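Local coordinates for protein-S-isoprenylcysteine O-methyltransferase (Tribolium castaneum, PDB 5V7P) that methylates the C-terminal isoprenylcysteine carboxylate of prenylated proteins in the endoplasmic reticulum membrane, using S-adenosyl-L-methionine as methyl donor, at residues Trp240-Ser252 with Gln266-Tyr279. Numbering follows the deposited sequence.
With D10 (decane), chain G; MPG ([(Z)-octadec-9-enyl] (2R)-2,3-bis(oxidanyl)propanoate), chain V; SAH (S-adenosyl-L-homocysteine), chain C.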
loop_
_atom_site.group_PDB
_atom_site.type_symbol
_atom_site.label_atom_id
_atom_site.label_comp_id
_atom_site.label_asym_id
_atom_site.label_seq_id
_atom_site.Cartn_x
_atom_site.Cartn_y
_atom_site.Cartn_z
ATOM N N TRP A 240 7.759 -4.945 -9.336
ATOM C CA TRP A 240 7.248 -5.257 -10.665
ATOM C C TRP A 240 6.249 -6.408 -10.623
ATOM O O TRP A 240 5.167 -6.328 -11.216
ATOM C CB TRP A 240 8.413 -5.589 -11.596
ATOM C CG TRP A 240 7.997 -5.915 -12.993
ATOM C CD1 TRP A 240 7.821 -5.037 -14.021
ATOM C CD2 TRP A 240 7.706 -7.214 -13.519
ATOM N NE1 TRP A 240 7.437 -5.709 -15.155
ATOM C CE2 TRP A 240 7.358 -7.048 -14.874
ATOM C CE3 TRP A 240 7.706 -8.502 -12.975
ATOM C CZ2 TRP A 240 7.012 -8.120 -15.693
ATOM C CZ3 TRP A 240 7.363 -9.565 -13.788
ATOM C CH2 TRP A 240 7.020 -9.369 -15.133
ATOM N N MET A 241 6.596 -7.498 -9.932
ATOM C CA MET A 241 5.710 -8.656 -9.910
ATOM C C MET A 241 4.418 -8.365 -9.158
ATOM O O MET A 241 3.365 -8.907 -9.512
ATOM C CB MET A 241 6.423 -9.864 -9.296
ATOM C CG MET A 241 6.642 -9.806 -7.781
ATOM S SD MET A 241 7.004 -11.430 -7.083
ATOM C CE MET A 241 5.453 -12.286 -7.351
ATOM N N PHE A 242 4.469 -7.515 -8.131
ATOM C CA PHE A 242 3.256 -7.192 -7.390
ATOM C C PHE A 242 2.268 -6.429 -8.262
ATOM O O PHE A 242 1.065 -6.712 -8.240
ATOM C CB PHE A 242 3.600 -6.388 -6.138
ATOM C CG PHE A 242 2.397 -5.956 -5.347
ATOM C CD1 PHE A 242 1.736 -6.850 -4.518
ATOM C CD2 PHE A 242 1.926 -4.656 -5.432
ATOM C CE1 PHE A 242 0.630 -6.455 -3.789
ATOM C CE2 PHE A 242 0.819 -4.255 -4.706
ATOM C CZ PHE A 242 0.170 -5.155 -3.885
ATOM N N PHE A 243 2.755 -5.464 -9.043
ATOM C CA PHE A 243 1.865 -4.683 -9.894
ATOM C C PHE A 243 1.423 -5.462 -11.125
ATOM O O PHE A 243 0.341 -5.198 -11.660
ATOM C CB PHE A 243 2.544 -3.372 -10.301
ATOM C CG PHE A 243 2.604 -2.352 -9.194
ATOM C CD1 PHE A 243 1.457 -1.996 -8.500
ATOM C CD2 PHE A 243 3.807 -1.762 -8.836
ATOM C CE1 PHE A 243 1.507 -1.066 -7.482
ATOM C CE2 PHE A 243 3.861 -0.830 -7.816
ATOM C CZ PHE A 243 2.710 -0.483 -7.138
ATOM N N LYS A 244 2.226 -6.424 -11.582
ATOM C CA LYS A 244 1.768 -7.312 -12.645
ATOM C C LYS A 244 0.552 -8.111 -12.194
ATOM O O LYS A 244 -0.474 -8.147 -12.882
ATOM C CB LYS A 244 2.896 -8.249 -13.078
ATOM C CG LYS A 244 2.468 -9.292 -14.110
ATOM C CD LYS A 244 3.643 -10.137 -14.571
ATOM C CE LYS A 244 3.245 -11.098 -15.683
ATOM N NZ LYS A 244 2.682 -12.379 -15.171
ATOM N N GLU A 245 0.649 -8.762 -11.032
ATOM C CA GLU A 245 -0.496 -9.485 -10.488
ATOM C C GLU A 245 -1.667 -8.542 -10.240
ATOM O O GLU A 245 -2.798 -8.813 -10.657
ATOM C CB GLU A 245 -0.105 -10.198 -9.192
ATOM C CG GLU A 245 0.754 -11.436 -9.386
ATOM C CD GLU A 245 0.984 -12.191 -8.088
ATOM O OE1 GLU A 245 2.160 -12.420 -7.733
ATOM O OE2 GLU A 245 -0.010 -12.546 -7.419
ATOM N N ARG A 246 -1.409 -7.424 -9.560
ATOM C CA ARG A 246 -2.483 -6.500 -9.209
ATOM C C ARG A 246 -3.177 -5.967 -10.456
ATOM O O ARG A 246 -4.411 -5.963 -10.540
ATOM C CB ARG A 246 -1.924 -5.353 -8.367
ATOM C CG ARG A 246 -2.983 -4.455 -7.754
ATOM C CD ARG A 246 -2.349 -3.339 -6.944
ATOM N NE ARG A 246 -3.344 -2.492 -6.291
ATOM C CZ ARG A 246 -3.785 -2.645 -5.045
ATOM N NH1 ARG A 246 -3.328 -3.622 -4.275
ATOM N NH2 ARG A 246 -4.693 -1.806 -4.565
ATOM N N ILE A 247 -2.398 -5.513 -11.441
ATOM C CA ILE A 247 -2.983 -4.956 -12.658
ATOM C C ILE A 247 -3.806 -6.007 -13.389
ATOM O O ILE A 247 -4.880 -5.712 -13.925
ATOM C CB ILE A 247 -1.877 -4.372 -13.560
ATOM C CG1 ILE A 247 -1.395 -3.035 -12.988
ATOM C CG2 ILE A 247 -2.370 -4.193 -15.003
ATOM C CD1 ILE A 247 -0.175 -2.462 -13.677
ATOM N N TYR A 248 -3.314 -7.247 -13.426
ATOM C CA TYR A 248 -3.985 -8.292 -14.192
ATOM C C TYR A 248 -5.404 -8.516 -13.684
ATOM O O TYR A 248 -6.367 -8.482 -14.459
ATOM C CB TYR A 248 -3.174 -9.586 -14.124
ATOM C CG TYR A 248 -3.647 -10.658 -15.077
ATOM C CD1 TYR A 248 -3.346 -10.591 -16.431
ATOM C CD2 TYR A 248 -4.387 -11.743 -14.623
ATOM C CE1 TYR A 248 -3.772 -11.570 -17.308
ATOM C CE2 TYR A 248 -4.817 -12.728 -15.492
ATOM C CZ TYR A 248 -4.506 -12.637 -16.834
ATOM O OH TYR A 248 -4.931 -13.613 -17.705
ATOM N N ILE A 249 -5.552 -8.748 -12.378
ATOM C CA ILE A 249 -6.882 -8.920 -11.806
ATOM C C ILE A 249 -7.674 -7.622 -11.894
ATOM O O ILE A 249 -8.897 -7.643 -12.080
ATOM C CB ILE A 249 -6.776 -9.412 -10.348
ATOM C CG1 ILE A 249 -8.162 -9.690 -9.756
ATOM C CG2 ILE A 249 -6.032 -8.406 -9.481
ATOM C CD1 ILE A 249 -8.863 -10.885 -10.364
ATOM N N GLU A 250 -6.996 -6.479 -11.765
ATOM C CA GLU A 250 -7.694 -5.198 -11.731
ATOM C C GLU A 250 -8.345 -4.887 -13.072
ATOM O O GLU A 250 -9.476 -4.390 -13.117
ATOM C CB GLU A 250 -6.718 -4.094 -11.329
ATOM C CG GLU A 250 -7.311 -2.696 -11.324
ATOM C CD GLU A 250 -6.423 -1.693 -10.610
ATOM O OE1 GLU A 250 -5.653 -2.108 -9.720
ATOM O OE2 GLU A 250 -6.488 -0.491 -10.941
ATOM N N GLU A 251 -7.653 -5.176 -14.173
ATOM C CA GLU A 251 -8.205 -4.903 -15.492
ATOM C C GLU A 251 -9.279 -5.901 -15.897
ATOM O O GLU A 251 -10.136 -5.566 -16.721
ATOM C CB GLU A 251 -7.088 -4.890 -16.536
ATOM C CG GLU A 251 -6.142 -3.712 -16.398
ATOM C CD GLU A 251 -5.262 -3.525 -17.617
ATOM O OE1 GLU A 251 -5.207 -4.444 -18.461
ATOM O OE2 GLU A 251 -4.625 -2.457 -17.735
ATOM N N SER A 252 -9.258 -7.115 -15.343
ATOM C CA SER A 252 -10.346 -8.052 -15.599
ATOM C C SER A 252 -11.654 -7.535 -15.015
ATOM O O SER A 252 -12.723 -7.734 -15.601
ATOM C CB SER A 252 -10.010 -9.429 -15.024
ATOM O OG SER A 252 -10.058 -9.422 -13.608
ATOM N N GLN A 266 -7.381 -0.002 -23.757
ATOM C CA GLN A 266 -6.175 -0.823 -23.736
ATOM C C GLN A 266 -5.402 -0.727 -25.044
ATOM O O GLN A 266 -4.168 -0.813 -25.038
ATOM C CB GLN A 266 -6.540 -2.280 -23.450
ATOM C CG GLN A 266 -7.021 -2.530 -22.034
ATOM C CD GLN A 266 -7.537 -3.940 -21.835
ATOM O OE1 GLN A 266 -8.323 -4.446 -22.636
ATOM N NE2 GLN A 266 -7.090 -4.587 -20.765
ATOM N N GLN A 267 -6.098 -0.556 -26.169
ATOM C CA GLN A 267 -5.418 -0.457 -27.456
ATOM C C GLN A 267 -4.760 0.903 -27.650
ATOM O O GLN A 267 -3.782 1.010 -28.400
ATOM C CB GLN A 267 -6.403 -0.715 -28.598
ATOM C CG GLN A 267 -7.265 -1.955 -28.417
ATOM C CD GLN A 267 -6.452 -3.225 -28.280
ATOM O OE1 GLN A 267 -5.356 -3.336 -28.828
ATOM N NE2 GLN A 267 -6.984 -4.189 -27.538
ATOM N N GLN A 268 -5.269 1.942 -26.989
ATOM C CA GLN A 268 -4.761 3.295 -27.177
ATOM C C GLN A 268 -3.673 3.672 -26.180
ATOM O O GLN A 268 -2.804 4.488 -26.506
ATOM C CB GLN A 268 -5.906 4.304 -27.067
ATOM C CG GLN A 268 -6.976 4.150 -28.136
ATOM C CD GLN A 268 -8.191 5.018 -27.872
ATOM O OE1 GLN A 268 -9.297 4.515 -27.677
ATOM N NE2 GLN A 268 -7.991 6.332 -27.867
ATOM N N VAL A 269 -3.700 3.106 -24.975
ATOM C CA VAL A 269 -2.797 3.498 -23.900
ATOM C C VAL A 269 -2.216 2.248 -23.257
ATOM O O VAL A 269 -2.930 1.265 -23.025
ATOM C CB VAL A 269 -3.522 4.364 -22.846
ATOM C CG1 VAL A 269 -2.543 4.863 -21.790
ATOM C CG2 VAL A 269 -4.232 5.536 -23.514
ATOM N N GLY A 270 -0.912 2.288 -22.970
ATOM C CA GLY A 270 -0.263 1.203 -22.263
ATOM C C GLY A 270 -0.373 1.350 -20.755
ATOM O O GLY A 270 -0.816 2.372 -20.235
ATOM N N THR A 271 0.044 0.294 -20.051
ATOM C CA THR A 271 -0.056 0.292 -18.594
ATOM C C THR A 271 0.850 1.350 -17.975
ATOM O O THR A 271 0.470 2.008 -17.001
ATOM C CB THR A 271 0.291 -1.091 -18.040
ATOM O OG1 THR A 271 1.641 -1.429 -18.386
ATOM C CG2 THR A 271 -0.660 -2.150 -18.587
ATOM N N GLY A 272 2.052 1.520 -18.519
ATOM C CA GLY A 272 3.016 2.470 -18.003
ATOM C C GLY A 272 4.202 1.839 -17.310
ATOM O O GLY A 272 5.199 2.533 -17.074
ATOM N N ILE A 273 4.134 0.558 -16.976
ATOM C CA ILE A 273 5.251 -0.172 -16.382
ATOM C C ILE A 273 5.804 -1.117 -17.442
ATOM O O ILE A 273 5.030 -1.868 -18.045
ATOM C CB ILE A 273 4.829 -0.954 -15.124
ATOM C CG1 ILE A 273 4.378 0.026 -14.037
ATOM C CG2 ILE A 273 5.990 -1.821 -14.619
ATOM C CD1 ILE A 273 3.866 -0.626 -12.765
ATOM N N PRO A 274 7.112 -1.118 -17.700
ATOM C CA PRO A 274 7.643 -1.972 -18.771
ATOM C C PRO A 274 7.351 -3.447 -18.529
ATOM O O PRO A 274 7.427 -3.942 -17.402
ATOM C CB PRO A 274 9.150 -1.689 -18.738
ATOM C CG PRO A 274 9.276 -0.363 -18.084
ATOM C CD PRO A 274 8.168 -0.297 -17.083
ATOM N N PHE A 275 7.019 -4.147 -19.616
ATOM C CA PHE A 275 6.824 -5.594 -19.650
ATOM C C PHE A 275 5.571 -6.054 -18.916
ATOM O O PHE A 275 5.424 -7.255 -18.657
ATOM C CB PHE A 275 8.040 -6.340 -19.086
ATOM C CG PHE A 275 9.312 -6.061 -19.828
ATOM C CD1 PHE A 275 9.668 -6.820 -20.930
ATOM C CD2 PHE A 275 10.154 -5.039 -19.427
ATOM C CE1 PHE A 275 10.838 -6.564 -21.617
ATOM C CE2 PHE A 275 11.324 -4.777 -20.109
ATOM C CZ PHE A 275 11.667 -5.541 -21.206
ATOM N N ILE A 276 4.665 -5.143 -18.568
ATOM C CA ILE A 276 3.367 -5.494 -17.998
ATOM C C ILE A 276 2.295 -5.124 -19.012
ATOM O O ILE A 276 2.101 -3.941 -19.318
ATOM C CB ILE A 276 3.127 -4.792 -16.653
ATOM C CG1 ILE A 276 4.159 -5.274 -15.624
ATOM C CG2 ILE A 276 1.698 -5.048 -16.162
ATOM C CD1 ILE A 276 3.977 -4.721 -14.216
ATOM N N GLU A 277 1.597 -6.134 -19.524
ATOM C CA GLU A 277 0.596 -5.916 -20.560
ATOM C C GLU A 277 -0.801 -5.701 -19.998
ATOM O O GLU A 277 -1.588 -4.952 -20.589
ATOM C CB GLU A 277 0.569 -7.106 -21.526
ATOM C CG GLU A 277 1.855 -7.309 -22.314
ATOM C CD GLU A 277 2.270 -6.071 -23.084
ATOM O OE1 GLU A 277 3.432 -5.634 -22.930
ATOM O OE2 GLU A 277 1.431 -5.530 -23.835
ATOM N N GLY A 278 -1.121 -6.328 -18.876
ATOM C CA GLY A 278 -2.455 -6.272 -18.322
ATOM C C GLY A 278 -3.287 -7.476 -18.716
ATOM O O GLY A 278 -2.779 -8.531 -19.102
ATOM N N TYR A 279 -4.606 -7.302 -18.613
ATOM C CA TYR A 279 -5.551 -8.356 -18.985
ATOM C C TYR A 279 -5.866 -8.242 -20.477
ATOM O O TYR A 279 -6.963 -7.874 -20.901
ATOM C CB TYR A 279 -6.808 -8.269 -18.130
ATOM C CG TYR A 279 -7.595 -9.558 -18.084
ATOM C CD1 TYR A 279 -7.223 -10.586 -17.228
ATOM C CD2 TYR A 279 -8.707 -9.749 -18.894
ATOM C CE1 TYR A 279 -7.933 -11.768 -17.180
ATOM C CE2 TYR A 279 -9.424 -10.928 -18.854
ATOM C CZ TYR A 279 -9.034 -11.935 -17.994
ATOM O OH TYR A 279 -9.744 -13.113 -17.948
HETATM C C1 D10 G . 1.262 -2.213 -21.954
HETATM C C2 D10 G . 2.743 -1.862 -22.033
HETATM C C3 D10 G . 2.984 -0.546 -21.300
HETATM C C4 D10 G . 4.477 -0.370 -21.034
HETATM C C5 D10 G . 4.797 1.121 -20.991
HETATM C C6 D10 G . 6.208 1.331 -20.448
HETATM C C7 D10 G . 6.764 2.647 -20.988
HETATM C C8 D10 G . 7.710 3.266 -19.961
HETATM C C9 D10 G . 6.930 4.225 -19.067
HETATM C C10 D10 G . 7.558 4.252 -17.676
HETATM C C2 MPG V . 10.496 -9.232 -15.351
HETATM C C3 MPG V . 11.436 -8.069 -15.656
HETATM C C4 MPG V . 10.923 -6.798 -14.982
HETATM C C5 MPG V . 11.985 -5.710 -15.119
HETATM C C6 MPG V . 11.378 -4.350 -14.786
HETATM C C7 MPG V . 12.387 -3.252 -15.122
HETATM C C8 MPG V . 11.768 -1.886 -14.846
HETATM C C9 MPG V . 12.604 -0.810 -15.543
HETATM C C10 MPG V . 13.298 0.120 -14.915
HETATM C C11 MPG V . 13.354 0.253 -13.393
HETATM C C12 MPG V . 14.706 0.839 -12.988
HETATM O O1 MPG V . 9.478 -11.013 -16.560
HETATM C C1 MPG V . 10.704 -10.375 -16.345
HETATM C CXD MPG V . 8.276 -12.693 -18.029
HETATM O O2 MPG V . 8.293 -14.094 -18.017
HETATM C C21 MPG V . 8.218 -12.196 -19.471
HETATM O O3 MPG V . 8.640 -10.860 -19.522
HETATM O O4 MPG V . 10.582 -12.699 -17.544
HETATM C CX3 MPG V . 9.544 -12.155 -17.367
HETATM N N SAH C . -4.780 1.419 -11.473
HETATM C CA SAH C . -5.084 2.842 -11.404
HETATM C CB SAH C . -5.996 3.134 -10.217
HETATM C CG SAH C . -5.520 2.551 -8.890
HETATM S SD SAH C . -6.785 2.728 -7.605
HETATM C C SAH C . -3.805 3.669 -11.298
HETATM O O SAH C . -2.728 3.142 -11.014
HETATM O OXT SAH C . -3.813 4.885 -11.493
HETATM C "C5'" SAH C . -7.603 1.150 -7.975
HETATM C "C4'" SAH C . -9.059 1.304 -8.397
HETATM O "O4'" SAH C . -9.157 2.195 -9.489
HETATM C "C3'" SAH C . -9.629 -0.034 -8.846
HETATM O "O3'" SAH C . -10.748 -0.384 -8.065
HETATM C "C2'" SAH C . -10.015 0.149 -10.299
HETATM O "O2'" SAH C . -11.289 -0.393 -10.561
HETATM C "C1'" SAH C . -9.977 1.661 -10.512
HETATM N N9 SAH C . -9.450 2.060 -11.833
HETATM C C8 SAH C . -8.309 1.617 -12.450
HETATM N N7 SAH C . -8.184 2.245 -13.641
HETATM C C5 SAH C . -9.229 3.086 -13.790
HETATM C C6 SAH C . -9.588 3.956 -14.809
HETATM N N6 SAH C . -8.838 4.072 -15.901
HETATM N N1 SAH C . -10.738 4.700 -14.677
HETATM C C2 SAH C . -11.520 4.584 -13.548
HETATM N N3 SAH C . -11.156 3.718 -12.542
HETATM C C4 SAH C . -10.029 2.982 -12.663
#
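Trp240 to Ser252, on helix 231-258, is packed against the end of helix 260-268 and the C-terminal loop that follows it, with the indole of Trp240 and isoleucines at one end and the carboxylate of Glu251, beside two tyrosines, at the other. Trp240 lies between lipid and loop. The tail of the bound MPG covers one face of the indole, and Ile276 CD1 sits over the other, 4.0 Å from the centroid of the five-membered ring. With CG anti to the backbone N (chi1 -180°), the ring edge turns to the Ile273-Ile276 type II turn, where NE1 donates in plane to Pro274 O at 2.9 Å. Replacing the indole with an alanine would probably leave Pro274 O without this donor and open a gap between Ile276 and the lipid. Ile247 CD1 meets Ile276 CG2 at 4.0 Å.

At the other end, Glu251 OE1 accepts from Tyr279 N at 2.9 Å and from Gln266 NE2 at 3.0 Å, on opposite faces of the carboxylate. OE2 turns to Arg208 and His209. Gly278 suits its backbone angles, and a CB would also clash with Glu251 OE1. Tyr279 CD1 rests over the Tyr248 ring, and Ser252 CB makes a CH-pi contact over the centre of the Tyr279 ring, 3.7 Å from its centroid. Glu250 OE2 accepts from the amino N of S-adenosyl-L-homocysteine at 2.6 Å. The helix thus joins the C-terminal loop to the cofactor site of this membrane-embedded ICMT-family methyltransferase.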